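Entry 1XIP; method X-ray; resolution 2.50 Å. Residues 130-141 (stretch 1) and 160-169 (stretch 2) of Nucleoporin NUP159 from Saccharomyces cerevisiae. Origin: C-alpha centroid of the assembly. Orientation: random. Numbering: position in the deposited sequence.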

# COMPACT_ATOMS: atom_id res chain seq x y z
N PHE A 130 11.32 5.45 -4.86
CA PHE A 130 9.96 5.86 -4.47
C PHE A 130 9.11 4.68 -3.96
O PHE A 130 8.27 4.83 -3.08
N GLN A 131 9.31 3.51 -4.59
CA GLN A 131 8.46 2.36 -4.34
C GLN A 131 9.17 1.04 -4.56
O GLN A 131 9.94 0.90 -5.51
N LEU A 132 8.89 0.09 -3.68
CA LEU A 132 9.42 -1.25 -3.77
C LEU A 132 8.30 -2.22 -3.58
O LEU A 132 7.41 -1.98 -2.75
N LYS A 133 8.32 -3.30 -4.35
CA LYS A 133 7.43 -4.42 -4.13
C LYS A 133 8.21 -5.71 -4.23
O LYS A 133 9.03 -5.90 -5.15
N ASN A 134 7.97 -6.59 -3.28
CA ASN A 134 8.53 -7.92 -3.33
C ASN A 134 7.53 -8.90 -3.92
O ASN A 134 6.36 -8.91 -3.52
N VAL A 135 7.96 -9.71 -4.88
CA VAL A 135 7.01 -10.69 -5.44
C VAL A 135 7.36 -12.14 -5.09
O VAL A 135 6.63 -12.78 -4.31
N ASN A 136 8.46 -12.66 -5.60
CA ASN A 136 8.92 -13.93 -5.06
C ASN A 136 10.30 -13.79 -4.48
O ASN A 136 10.46 -13.45 -3.31
N ASN A 137 11.29 -14.03 -5.31
CA ASN A 137 12.68 -13.79 -4.96
C ASN A 137 13.18 -12.55 -5.65
O ASN A 137 14.37 -12.42 -5.95
N THR A 138 12.27 -11.64 -5.94
CA THR A 138 12.67 -10.44 -6.65
C THR A 138 12.03 -9.19 -6.06
O THR A 138 10.89 -9.22 -5.57
N LEU A 139 12.79 -8.10 -6.08
CA LEU A 139 12.34 -6.81 -5.62
C LEU A 139 12.16 -5.92 -6.79
O LEU A 139 13.11 -5.67 -7.51
N VAL A 140 10.94 -5.43 -6.98
CA VAL A 140 10.67 -4.50 -8.06
C VAL A 140 10.75 -3.08 -7.53
O VAL A 140 10.11 -2.76 -6.54
N ILE A 141 11.53 -2.25 -8.20
CA ILE A 141 11.93 -0.96 -7.65
C ILE A 141 11.61 0.18 -8.60
O ILE A 141 11.99 0.15 -9.78
N GLN A 160 16.64 -3.97 -16.04
CA GLN A 160 15.85 -2.76 -16.24
C GLN A 160 14.54 -3.10 -16.93
O GLN A 160 14.53 -3.64 -18.04
N LEU A 161 13.42 -2.81 -16.28
CA LEU A 161 12.12 -3.26 -16.77
C LEU A 161 11.43 -2.25 -17.67
O LEU A 161 11.03 -2.58 -18.78
N ALA A 162 11.29 -1.02 -17.18
CA ALA A 162 10.58 0.01 -17.94
C ALA A 162 11.08 1.39 -17.61
O ALA A 162 11.94 1.56 -16.74
N GLN A 163 10.55 2.38 -18.32
CA GLN A 163 10.91 3.78 -18.11
C GLN A 163 9.68 4.67 -18.09
O GLN A 163 8.60 4.26 -18.56
N ASN A 164 9.85 5.88 -17.55
CA ASN A 164 8.80 6.89 -17.51
C ASN A 164 7.58 6.49 -16.69
O ASN A 164 6.48 6.99 -16.92
N VAL A 165 7.80 5.58 -15.74
CA VAL A 165 6.77 5.03 -14.88
C VAL A 165 6.57 5.98 -13.71
O VAL A 165 7.56 6.52 -13.19
N THR A 166 5.32 6.19 -13.28
CA THR A 166 5.07 7.00 -12.08
C THR A 166 4.44 6.17 -10.97
O THR A 166 4.53 6.53 -9.80
N SER A 167 3.80 5.07 -11.35
CA SER A 167 3.29 4.09 -10.42
C SER A 167 3.31 2.71 -11.05
O SER A 167 3.08 2.55 -12.24
N PHE A 168 3.56 1.71 -10.24
CA PHE A 168 3.48 0.33 -10.70
C PHE A 168 2.79 -0.53 -9.64
O PHE A 168 2.67 -0.14 -8.49
N ASP A 169 2.34 -1.71 -10.04
CA ASP A 169 1.84 -2.71 -9.10
C ASP A 169 2.20 -4.09 -9.64
O ASP A 169 2.27 -4.27 -10.84

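Stretch 1 folds back on itself as a hairpin. Lys-133 and Val-140 pair through two backbone hydrogen bonds, Lys-133 N to Val-140 O at 2.9 Å and Val-140 N to Lys-133 O at 2.7 Å. Strand 131-134 runs nearly parallel to strand 167-169, with 8.4 Å between their axes at closest approach. No backbone hydrogen bond joins the two stretches, so side chains fill the gap.

The apolar contact centres on Phe-168, which has the largest area covered by the other stretch. Its CA-to-CB bond points sideways, but chi1 in p (80°) brings the ring closer to stretch 1. Val-140 points toward stretch 2 with chi1 t. Val-140 CG1 lies 3.5 Å from Phe-168 CE1 and 4.0 Å from Leu-161 CD1, so one methyl touches both side chains. Leu-161 also points toward its partner, with chi1 m and chi2 t. Lys-133 CB is 3.8 Å from Phe-168 CE1. The end of the lysine chain leads away, while its first carbons stay near the ring. The ring edge meets the backbone at Leu-132 C, 4.2 Å from Phe-168 CZ. The Leu-132 side chain itself points away.

The polar contact belongs to Gln-131, which points toward stretch 2. With chi1 and chi2 t, the side chain reaches across and places the amide nitrogen NE2 over one face of the Phe-168 ring. Gln-131 NE2 donates to Phe-168 O at 3.1 Å, with a nearly straight angle of 161°. On the ring face, Gln-131 NE2 is 3.3 Å from Phe-168 CE2.

Water 1 completes the polar group. It donates to Gln-131 OE1 at 2.5 Å and hydrogen-bonds Ser-167 OG at 2.7 Å. Ser-167 has chi1 t. Gln-131 OE1 and Ser-167 OG are 4.2 Å apart, and the water bridges them.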

# COMPACT_ATOMS: atom_id res chain seq x y z
CB PHE A 130 9.21 6.47 -5.67
CG PHE A 130 9.66 7.85 -6.06
CD1 PHE A 130 10.23 8.73 -5.12
CD2 PHE A 130 9.50 8.28 -7.39
CE1 PHE A 130 10.65 10.02 -5.50
CE2 PHE A 130 9.91 9.57 -7.79
CZ PHE A 130 10.49 10.45 -6.84
CB GLN A 131 7.21 2.40 -5.22
CG GLN A 131 6.04 1.57 -4.64
CD GLN A 131 4.88 1.47 -5.57
OE1 GLN A 131 4.27 2.47 -5.91
NE2 GLN A 131 4.56 0.26 -6.01
CB LEU A 132 10.43 -1.50 -2.66
CG LEU A 132 11.80 -0.87 -2.76
CD1 LEU A 132 11.99 0.12 -1.65
CD2 LEU A 132 12.82 -1.96 -2.66
CB LYS A 133 6.31 -4.44 -5.16
CG LYS A 133 4.92 -4.13 -4.63
CD LYS A 133 4.31 -5.24 -3.74
CE LYS A 133 3.26 -4.66 -2.73
NZ LYS A 133 3.13 -5.42 -1.41
CB ASN A 134 8.95 -8.36 -1.95
CG ASN A 134 9.33 -9.81 -1.90
OD1 ASN A 134 8.84 -10.55 -1.06
ND2 ASN A 134 10.19 -10.24 -2.83
CB VAL A 135 6.60 -10.43 -6.92
CG1 VAL A 135 7.78 -10.03 -7.78
CG2 VAL A 135 5.86 -11.62 -7.48
CB ASN A 136 8.87 -15.04 -6.12
CG ASN A 136 7.45 -15.44 -6.46
OD1 ASN A 136 6.69 -15.91 -5.61
ND2 ASN A 136 7.08 -15.24 -7.72
CB ASN A 137 13.55 -14.99 -5.37
CG ASN A 137 13.17 -16.25 -4.65
OD1 ASN A 137 13.13 -16.28 -3.41
ND2 ASN A 137 12.85 -17.29 -5.41
CB THR A 138 12.39 -10.58 -8.17
OG1 THR A 138 10.99 -10.56 -8.39
CG2 THR A 138 12.78 -11.96 -8.71
CB LEU A 139 13.39 -6.18 -4.72
CG LEU A 139 13.06 -6.15 -3.23
CD1 LEU A 139 14.15 -5.39 -2.50
CD2 LEU A 139 11.73 -5.50 -3.01
CB VAL A 140 9.32 -4.75 -8.73
CG1 VAL A 140 9.18 -3.84 -9.95
CG2 VAL A 140 9.19 -6.21 -9.16
CB ILE A 141 13.46 -0.99 -7.32
CG1 ILE A 141 13.73 -1.91 -6.13
CG2 ILE A 141 13.97 0.41 -7.02
CD1 ILE A 141 15.15 -2.36 -5.99
CB GLN A 160 16.63 -1.74 -17.07
CG GLN A 160 16.62 -0.32 -16.52
CD GLN A 160 17.23 -0.22 -15.13
OE1 GLN A 160 18.08 -1.04 -14.74
NE2 GLN A 160 16.81 0.79 -14.37
CB LEU A 161 11.20 -3.65 -15.63
CG LEU A 161 11.65 -4.80 -14.74
CD1 LEU A 161 10.85 -4.78 -13.47
CD2 LEU A 161 11.54 -6.15 -15.47
CB ALA A 162 9.08 -0.09 -17.71
CB GLN A 163 11.82 4.27 -19.22
CG GLN A 163 13.29 4.19 -18.90
CD GLN A 163 14.07 3.59 -20.03
OE1 GLN A 163 14.47 2.42 -19.96
NE2 GLN A 163 14.26 4.35 -21.10
CB ASN A 164 8.37 7.27 -18.93
CG ASN A 164 9.46 7.98 -19.69
OD1 ASN A 164 10.10 8.89 -19.16
ND2 ASN A 164 9.68 7.57 -20.93
CB VAL A 165 7.22 3.63 -14.33
CG1 VAL A 165 6.10 2.93 -13.51
CG2 VAL A 165 7.73 2.74 -15.45
CB THR A 166 4.21 8.25 -12.38
OG1 THR A 166 2.99 7.87 -12.99
CG2 THR A 166 4.88 9.12 -13.44
CB SER A 167 1.86 4.44 -9.98
OG SER A 167 1.49 3.69 -8.83
CB PHE A 168 4.87 -0.21 -11.04
CG PHE A 168 5.67 -0.65 -9.83
CD1 PHE A 168 5.68 -1.98 -9.43
CD2 PHE A 168 6.42 0.28 -9.10
CE1 PHE A 168 6.42 -2.40 -8.32
CE2 PHE A 168 7.17 -0.12 -7.99
CZ PHE A 168 7.17 -1.46 -7.60
CB ASP A 169 0.32 -2.56 -8.92
CG ASP A 169 -0.20 -3.29 -7.69
OD1 ASP A 169 0.62 -3.76 -6.84
OD2 ASP A 169 -1.43 -3.45 -7.49
O HOH W 1 3.30 4.52 -7.05